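Local coordinates for protein tail assembly chaperone (PDB 2OB9) that probably acts as a chaperone in assembling the tail of bacteriophage HK97, and belongs to a family whose highly diverged members share a spiral structure, at residues A[23-26]-A[27-30]; A[36-40]-A[41-45]; A[4-7]-A[8-12]; A[13-17]-A[18-22]. All coordinates share one frame; numbering follows the deposited sequence.

Contact 1. Residues A[23-26]-A[27-30]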
# COMPACT_ATOMS: atom_id res chain seq x y z
N VAL A 23 22.96 23.99 30.10
CA VAL A 23 22.31 23.15 31.09
C VAL A 23 23.37 22.73 32.13
O VAL A 23 24.47 22.31 31.78
CB VAL A 23 21.68 21.89 30.37
CG1 VAL A 23 21.31 20.79 31.35
CG2 VAL A 23 20.48 22.31 29.60
N VAL A 24 23.04 22.88 33.42
CA VAL A 24 23.79 22.27 34.51
C VAL A 24 23.34 20.82 34.65
O VAL A 24 22.13 20.52 34.61
CB VAL A 24 23.57 23.02 35.84
CG1 VAL A 24 24.16 22.22 37.02
CG2 VAL A 24 24.17 24.40 35.77
N VAL A 25 24.30 19.90 34.81
CA VAL A 25 23.94 18.52 35.06
C VAL A 25 24.37 18.01 36.44
O VAL A 25 25.50 17.56 36.63
CB VAL A 25 24.13 17.58 33.79
CG1 VAL A 25 25.10 18.15 32.74
CG2 VAL A 25 24.28 16.06 34.11
N PRO A 26 23.43 18.08 37.41
CA PRO A 26 23.56 17.74 38.84
C PRO A 26 24.28 16.44 39.08
O PRO A 26 25.06 16.32 40.03
CB PRO A 26 22.10 17.59 39.30
CG PRO A 26 21.33 18.52 38.40
CD PRO A 26 22.06 18.54 37.08
N GLU A 27 24.02 15.46 38.22
CA GLU A 27 24.51 14.10 38.43
C GLU A 27 25.89 13.90 37.80
O GLU A 27 26.55 12.88 38.04
CB GLU A 27 23.51 13.09 37.89
CG GLU A 27 22.81 13.61 36.66
CD GLU A 27 21.39 14.02 36.91
OE1 GLU A 27 20.67 13.25 37.56
OE2 GLU A 27 21.00 15.10 36.42
N TRP A 28 26.32 14.86 37.00
CA TRP A 28 27.70 14.87 36.52
C TRP A 28 28.43 16.01 37.19
O TRP A 28 29.02 16.86 36.53
CB TRP A 28 27.76 15.01 35.01
CG TRP A 28 27.12 13.89 34.22
CD1 TRP A 28 26.73 12.63 34.66
CD2 TRP A 28 26.88 13.91 32.81
NE1 TRP A 28 26.23 11.89 33.60
CE2 TRP A 28 26.32 12.65 32.46
CE3 TRP A 28 27.08 14.88 31.80
CZ2 TRP A 28 25.95 12.35 31.14
CZ3 TRP A 28 26.72 14.58 30.51
CH2 TRP A 28 26.16 13.31 30.18
N GLU A 29 28.33 16.02 38.51
CA GLU A 29 29.06 16.95 39.40
C GLU A 29 28.82 18.43 39.16
O GLU A 29 29.68 19.25 39.47
CB GLU A 29 30.55 16.60 39.44
CG GLU A 29 30.72 15.12 39.80
CD GLU A 29 32.16 14.66 39.86
OE1 GLU A 29 33.07 15.46 39.55
OE2 GLU A 29 32.37 13.47 40.22
N GLY A 30 27.64 18.78 38.66
CA GLY A 30 27.26 20.18 38.50
C GLY A 30 27.82 20.77 37.22
O GLY A 30 27.62 21.94 36.96

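Contact 2. Residues A[36-40]-A[41-45]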
# COMPACT_ATOMS: atom_id res chain seq x y z
N ARG A 36 22.30 21.35 21.92
CA ARG A 36 21.88 21.93 20.65
C ARG A 36 20.80 21.03 20.04
O ARG A 36 20.80 19.86 20.31
CB ARG A 36 23.10 22.11 19.71
CG ARG A 36 23.59 20.85 19.03
CD ARG A 36 24.53 21.31 17.96
NE ARG A 36 25.43 20.38 17.27
CZ ARG A 36 25.06 19.35 16.52
NH1 ARG A 36 23.78 18.95 16.49
NH2 ARG A 36 26.00 18.66 15.84
N GLU A 37 19.87 21.58 19.27
CA GLU A 37 18.97 20.77 18.46
C GLU A 37 19.81 19.89 17.50
O GLU A 37 20.93 20.24 17.19
CB GLU A 37 18.01 21.66 17.68
CG GLU A 37 18.68 22.47 16.58
CD GLU A 37 17.69 23.35 15.87
OE1 GLU A 37 16.69 22.80 15.36
OE2 GLU A 37 17.91 24.58 15.81
N PRO A 38 19.29 18.73 17.07
CA PRO A 38 20.07 17.92 16.14
C PRO A 38 20.20 18.53 14.76
O PRO A 38 19.31 19.27 14.30
CB PRO A 38 19.27 16.61 16.04
CG PRO A 38 18.40 16.62 17.27
CD PRO A 38 18.06 18.03 17.50
N SER A 39 21.31 18.19 14.12
CA SER A 39 21.58 18.63 12.80
C SER A 39 20.68 17.83 11.87
O SER A 39 20.07 16.84 12.29
CB SER A 39 23.08 18.46 12.47
OG SER A 39 23.37 17.20 11.90
N GLY A 40 20.53 18.28 10.63
CA GLY A 40 19.77 17.48 9.65
C GLY A 40 20.48 16.20 9.24
O GLY A 40 19.86 15.28 8.75
N GLU A 41 21.80 16.18 9.43
CA GLU A 41 22.67 14.99 9.23
C GLU A 41 22.51 13.96 10.35
O GLU A 41 22.97 12.82 10.23
CB GLU A 41 24.14 15.44 9.16
CG GLU A 41 24.62 15.85 7.76
CD GLU A 41 25.40 17.16 7.72
OE1 GLU A 41 25.45 17.89 8.75
OE2 GLU A 41 25.94 17.47 6.63
N ALA A 42 21.88 14.37 11.45
CA ALA A 42 21.59 13.45 12.55
C ALA A 42 20.14 13.01 12.54
O ALA A 42 19.84 11.84 12.70
CB ALA A 42 21.95 14.09 13.86
N TRP A 43 19.21 13.94 12.33
CA TRP A 43 17.83 13.53 12.10
C TRP A 43 17.78 12.59 10.89
O TRP A 43 16.90 11.73 10.80
CB TRP A 43 16.94 14.72 11.79
CG TRP A 43 16.51 15.48 12.94
CD1 TRP A 43 16.76 16.80 13.17
CD2 TRP A 43 15.72 15.01 14.02
NE1 TRP A 43 16.18 17.18 14.36
CE2 TRP A 43 15.54 16.09 14.90
CE3 TRP A 43 15.17 13.77 14.36
CZ2 TRP A 43 14.81 15.97 16.09
CZ3 TRP A 43 14.46 13.66 15.53
CH2 TRP A 43 14.27 14.74 16.37
N LEU A 44 18.72 12.79 9.95
CA LEU A 44 19.00 11.85 8.87
C LEU A 44 19.05 10.40 9.40
O LEU A 44 18.13 9.60 9.17
CB LEU A 44 20.33 12.22 8.21
CG LEU A 44 20.94 11.37 7.09
CD1 LEU A 44 20.62 11.99 5.74
CD2 LEU A 44 22.46 11.25 7.30
N ARG A 45 20.11 10.08 10.13
CA ARG A 45 20.29 8.73 10.63
C ARG A 45 19.15 8.25 11.53
O ARG A 45 18.77 7.08 11.48
CB ARG A 45 21.64 8.58 11.31
CG ARG A 45 22.14 7.15 11.27
CD ARG A 45 23.43 6.96 12.02
NE ARG A 45 23.86 5.57 11.90
CZ ARG A 45 25.00 5.08 12.38
NH1 ARG A 45 25.85 5.87 13.04
NH2 ARG A 45 25.29 3.79 12.20
O HOH W 1 16.91 20.18 14.56

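Contact 3. Residues A[4-7]-A[8-12]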
# COMPACT_ATOMS: atom_id res chain seq x y z
N SER A 4 26.80 47.41 6.79
CA SER A 4 26.63 46.91 8.20
C SER A 4 26.93 45.44 8.36
O SER A 4 26.58 44.63 7.49
CB SER A 4 25.22 47.14 8.71
OG SER A 4 25.17 46.80 10.07
N GLN A 5 27.52 45.11 9.51
CA GLN A 5 28.11 43.80 9.79
C GLN A 5 27.24 42.97 10.78
O GLN A 5 27.47 41.78 11.01
CB GLN A 5 29.50 44.06 10.37
CG GLN A 5 30.61 43.16 9.85
CD GLN A 5 30.77 43.22 8.35
OE1 GLN A 5 30.71 42.20 7.67
NE2 GLN A 5 30.96 44.43 7.83
N THR A 6 26.24 43.63 11.36
CA THR A 6 25.35 43.06 12.37
C THR A 6 24.77 41.69 11.98
O THR A 6 24.86 40.75 12.75
CB THR A 6 24.18 44.04 12.67
OG1 THR A 6 24.72 45.32 13.00
CG2 THR A 6 23.29 43.55 13.81
N LEU A 7 24.18 41.60 10.80
CA LEU A 7 23.49 40.41 10.38
C LEU A 7 24.46 39.28 9.95
O LEU A 7 24.31 38.14 10.37
CB LEU A 7 22.45 40.75 9.28
CG LEU A 7 21.85 39.53 8.56
CD1 LEU A 7 21.30 38.48 9.57
CD2 LEU A 7 20.82 39.92 7.50
N LYS A 8 25.43 39.60 9.11
CA LYS A 8 26.40 38.60 8.68
C LYS A 8 27.12 38.00 9.88
O LYS A 8 27.37 36.81 9.92
CB LYS A 8 27.38 39.19 7.68
CG LYS A 8 28.55 38.30 7.35
CD LYS A 8 29.21 38.82 6.11
CE LYS A 8 30.39 37.97 5.75
NZ LYS A 8 30.98 38.37 4.44
N GLN A 9 27.41 38.84 10.88
CA GLN A 9 28.04 38.38 12.11
C GLN A 9 27.16 37.46 12.98
O GLN A 9 27.68 36.53 13.59
CB GLN A 9 28.56 39.57 12.92
CG GLN A 9 29.29 39.20 14.17
CD GLN A 9 30.06 40.35 14.74
OE1 GLN A 9 29.72 41.51 14.52
NE2 GLN A 9 31.09 40.05 15.50
N LEU A 10 25.86 37.73 13.04
CA LEU A 10 24.93 36.80 13.75
C LEU A 10 24.72 35.49 12.98
O LEU A 10 24.61 34.42 13.57
CB LEU A 10 23.55 37.46 13.97
CG LEU A 10 23.46 38.52 15.08
CD1 LEU A 10 22.29 39.45 14.87
CD2 LEU A 10 23.43 37.90 16.51
N ALA A 11 24.63 35.63 11.65
CA ALA A 11 24.42 34.55 10.69
C ALA A 11 25.57 33.56 10.60
O ALA A 11 25.35 32.42 10.19
CB ALA A 11 24.11 35.14 9.28
N MSE A 12 26.78 34.01 10.97
CA MSE A 12 28.03 33.28 10.77
C MSE A 12 28.70 32.84 12.06
O MSE A 12 29.74 32.18 12.00
CB MSE A 12 29.06 34.16 10.04
CG MSE A 12 29.26 33.81 8.57
SE MSE A 12 30.84 34.69 7.82
CE MSE A 12 31.98 33.11 8.05
O HOH W 2 25.61 42.10 7.64

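Contact 4. Residues A[13-17]-A[18-22]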
# COMPACT_ATOMS: atom_id res chain seq x y z
N ALA A 13 28.11 33.21 13.20
CA ALA A 13 28.66 32.91 14.50
C ALA A 13 28.67 31.39 14.74
O ALA A 13 27.92 30.63 14.10
CB ALA A 13 27.87 33.63 15.61
N LYS A 14 29.56 30.97 15.64
CA LYS A 14 29.65 29.60 16.08
C LYS A 14 28.28 29.21 16.60
O LYS A 14 27.71 29.90 17.48
CB LYS A 14 30.70 29.43 17.20
CG LYS A 14 31.35 28.05 17.24
CD LYS A 14 31.92 27.63 18.62
CE LYS A 14 32.49 28.80 19.44
NZ LYS A 14 33.17 28.33 20.71
N MSE A 15 27.75 28.12 16.06
CA MSE A 15 26.40 27.66 16.44
C MSE A 15 25.25 28.58 16.06
O MSE A 15 24.17 28.47 16.62
CB MSE A 15 26.32 27.27 17.94
CG MSE A 15 26.94 25.93 18.23
SE MSE A 15 25.93 24.90 19.55
CE MSE A 15 25.90 25.94 21.14
N ALA A 16 25.47 29.48 15.09
CA ALA A 16 24.40 30.22 14.41
C ALA A 16 23.34 29.28 13.78
O ALA A 16 22.18 29.67 13.57
CB ALA A 16 25.00 31.13 13.33
N GLY A 17 23.77 28.06 13.46
CA GLY A 17 22.93 27.11 12.79
C GLY A 17 21.96 26.39 13.70
O GLY A 17 21.08 25.75 13.22
N PHE A 18 22.10 26.54 15.02
CA PHE A 18 21.42 25.66 15.97
C PHE A 18 20.82 26.44 17.12
O PHE A 18 21.51 27.17 17.75
CB PHE A 18 22.42 24.64 16.57
CG PHE A 18 22.96 23.70 15.57
CD1 PHE A 18 22.34 22.50 15.34
CD2 PHE A 18 24.06 24.05 14.77
CE1 PHE A 18 22.80 21.64 14.38
CE2 PHE A 18 24.51 23.20 13.78
CZ PHE A 18 23.88 21.98 13.60
N ARG A 19 19.54 26.23 17.39
CA ARG A 19 19.01 26.48 18.74
C ARG A 19 19.82 25.69 19.78
O ARG A 19 20.21 24.56 19.54
CB ARG A 19 17.55 26.05 18.83
CG ARG A 19 16.66 26.94 18.02
CD ARG A 19 15.23 26.51 18.17
NE ARG A 19 14.37 27.32 17.33
CZ ARG A 19 13.12 27.02 17.04
NH1 ARG A 19 12.57 25.92 17.55
NH2 ARG A 19 12.42 27.81 16.25
N HIS A 20 20.09 26.28 20.93
CA HIS A 20 20.98 25.65 21.90
C HIS A 20 20.81 26.32 23.25
O HIS A 20 20.28 27.41 23.32
CB HIS A 20 22.44 25.69 21.43
CG HIS A 20 22.98 27.08 21.22
ND1 HIS A 20 23.87 27.68 22.10
CD2 HIS A 20 22.80 27.97 20.22
CE1 HIS A 20 24.19 28.88 21.66
NE2 HIS A 20 23.54 29.09 20.52
N LYS A 21 21.25 25.64 24.31
CA LYS A 21 21.21 26.23 25.65
C LYS A 21 22.27 25.63 26.58
O LYS A 21 22.80 24.56 26.32
CB LYS A 21 19.80 26.09 26.28
CG LYS A 21 19.19 24.68 26.22
CD LYS A 21 17.93 24.62 27.07
CE LYS A 21 17.55 23.18 27.34
NZ LYS A 21 16.42 22.67 26.50
N THR A 22 22.57 26.36 27.65
CA THR A 22 23.42 25.86 28.70
C THR A 22 22.57 25.21 29.76
O THR A 22 21.59 25.79 30.25
CB THR A 22 24.30 26.96 29.28
OG1 THR A 22 25.13 27.48 28.23
CG2 THR A 22 25.20 26.40 30.38

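Contact 1. Residues A[23-26]-A[27-30]
Val-25 CG2 lies over one face of the Trp-28 ring, off-centre toward the rim, and meets Trp-28 CG at 3.6 Å. The two side chains run at a slant to each other. CG2 points roughly away from the backbone N of Val-25, on an unstaggered chi1 of 21°, which lets it reach the indole. Val-25 CG1 comes next, 3.9 Å from Trp-28 CE3. Pro-26 and Glu-27 lie side by side and point the same way. Glu-27 bends at chi2 (-107°), which brings OE2 to 3.7 Å from Pro-26 CD. That carboxylate forms a salt bridge with Arg-107. The backbone turns around one carbonyl. Val-25 O accepts from Trp-28 N at 2.8 Å and from Gly-30 N at 3.2 Å. The two donors approach from opposite faces of the carbonyl plane. Gly-30 has a positive phi (82°), a backbone shape that favours glycine. The stretch joins strands 20-25 and 31-36, an antiparallel hairpin. Trp-28 also packs on helix 103-113, and on Ala-11 of the second subunit. A single carbonyl oxygen that accepts two N-H groups thus ties both Trp-28 and Gly-30 to the strand end, while the Arg-107 salt bridge probably favours a charged Glu-27.

Contact 2. Residues A[36-40]-A[41-45]
Pro-38 and Trp-43 meet through a CH-pi contact. Pro-38 CB sits 3.8 Å from the centroid of the Trp-43 five-membered ring, 22° off the ring normal. Pro-38 CG extends this cover toward the six-membered ring, 3.8 Å from Trp-43 CE2. A looser apolar contact joins Pro-38 CB to Ala-42 CB. The indole comes back over the proline because Trp-43 CG stands beside its own backbone N (chi1 -80°).

Backbone hydrogen bonds begin the helix. Trp-43 N gives an almost straight bond to Ser-39 O, at 3.0 Å, and Leu-44 N binds Gly-40 O. Ala-42 N adds a weak bond to Ser-39 O. Ser-39 is the N-cap: its OG accepts a weak bond from Glu-41 N at 3.1 Å.

One water links three polar groups. It lies in the indole plane at the ring edge and accepts from Trp-43 NE1 at 3.1 Å. It donates to Glu-37 OE1 at 2.7 Å and to Pro-38 O at 2.6 Å. Charged groups flank the loop. Arg-36 NH1 donates to Glu-37 O, with the acceptor near the guanidinium plane, and forms a salt bridge with Asp-78. Glu-37 OE1 also pairs with Arg-107 of the third subunit.

Residues 36-45 lead from strand 31-36 into helix 40-49. Pro-38 is packed against Leu-75 and Val-79 of helix 61-79, and both Pro-38 and Trp-43 touch Leu-113 of helix 103-113.

Contact 3. Residues A[4-7]-A[8-12]
Lys-8 and Gln-5 lie alongside each other and point the same way. Lys-8 CD passes 4.0 Å from Gln-5 OE1. The lysine chain is fully extended, and its NZ forms a salt bridge with Glu-93 of the third subunit. At the backbone, Lys-8 N donates to a water at 2.9 Å. The same water donates to Ser-4 O, so it links Lys-8 N to Ser-4 O, just before the helix, in place of a direct i to i+4 bond. Gln-9 N then donates to Gln-5 O at 2.9 Å, close to in line with the carbonyl bond. Gln-9 CB is 3.1 Å from Gln-5 O. Leu-10 N donates to Thr-6 O at 3.2 Å, tilted 28° from the carbonyl plane. Leu-10 CD1 lies 3.6 Å from Thr-6 O. Across the contact, its approach to Thr-6 CG2 is looser. Ala-11 N closes the series with a bond to Leu-7 O at 2.8 Å. Ala-11 CB points back toward residues 4-7; it lies 3.2 Å from Leu-7 O and farther from Leu-7 CD1. Ala-11 O accepts from His-105 of the third subunit, and Leu-7 packs on Asp-82 of that subunit. The successive bonds from each N-H to the carbonyl four residues earlier are those of a short alpha helix, here an N-terminal one that docks on a neighbouring subunit.

Contact 4. Residues A[13-17]-A[18-22]
This is a local contact across two successive beta turns and the start of strand 20-25, where the chain passes from helix 6-11 into that strand. The first is a type II turn from Ala-13 to Ala-16, and the second a type I turn from Met-15 to Phe-18. Ala-16 N donates to Ala-13 O at 2.9 Å in the first. Met-15 has a positive phi (66°), at the third position of the type II turn.

Residue 15 is modelled as selenomethionine. Its SE lies over the face of the His-20 ring, 4.4 Å from the centroid of that His-20 ring, in a Met-aromatic type of contact. The placing of the selenomethionine end and of the imidazole is doubtful in detail, because atoms of both come too close to their neighbours in the model. The two side chains slant across each other. The Met-15 side chain bends at chi2 and chi3 to reach the ring. Phe-18 turns one ring face to Gly-17 O, and a cation-pi contact pairs this ring with Arg-36. Arg-19 forms a salt bridge with Glu-27 of the third subunit. Trp-28 NE1 of the third subunit donates to Ala-16 O. The turns thus carry part of a subunit interface. In the type I turn, Phe-18 N donates to Met-15 O at 3.3 Å; the bond is fairly straight at hydrogen, but the donor stands 67° out of the carbonyl plane.

From the N terminus the contacts run in series: contact 3, contact 4, contact 1, contact 2. None nests within or crosses another. Contact 3 lies along helix 6-11. Contact 4 takes the chain through turns into strand 20-25 and touches contact 3 where Ala-16 packs on Leu-10 and Ala-11. Contact 1 closes the loop at the far end of that strand and leads into strand 31-36. The returning strand brings the chain to contact 2, which starts helix 40-49. Between contacts 2 and 4, Glu-37 probably hydrogen-bonds to Arg-19 N, and Ser-39 packs on Phe-18. Contacts 2, 3 and 4 also touch the third subunit, while contact 1 meets the second.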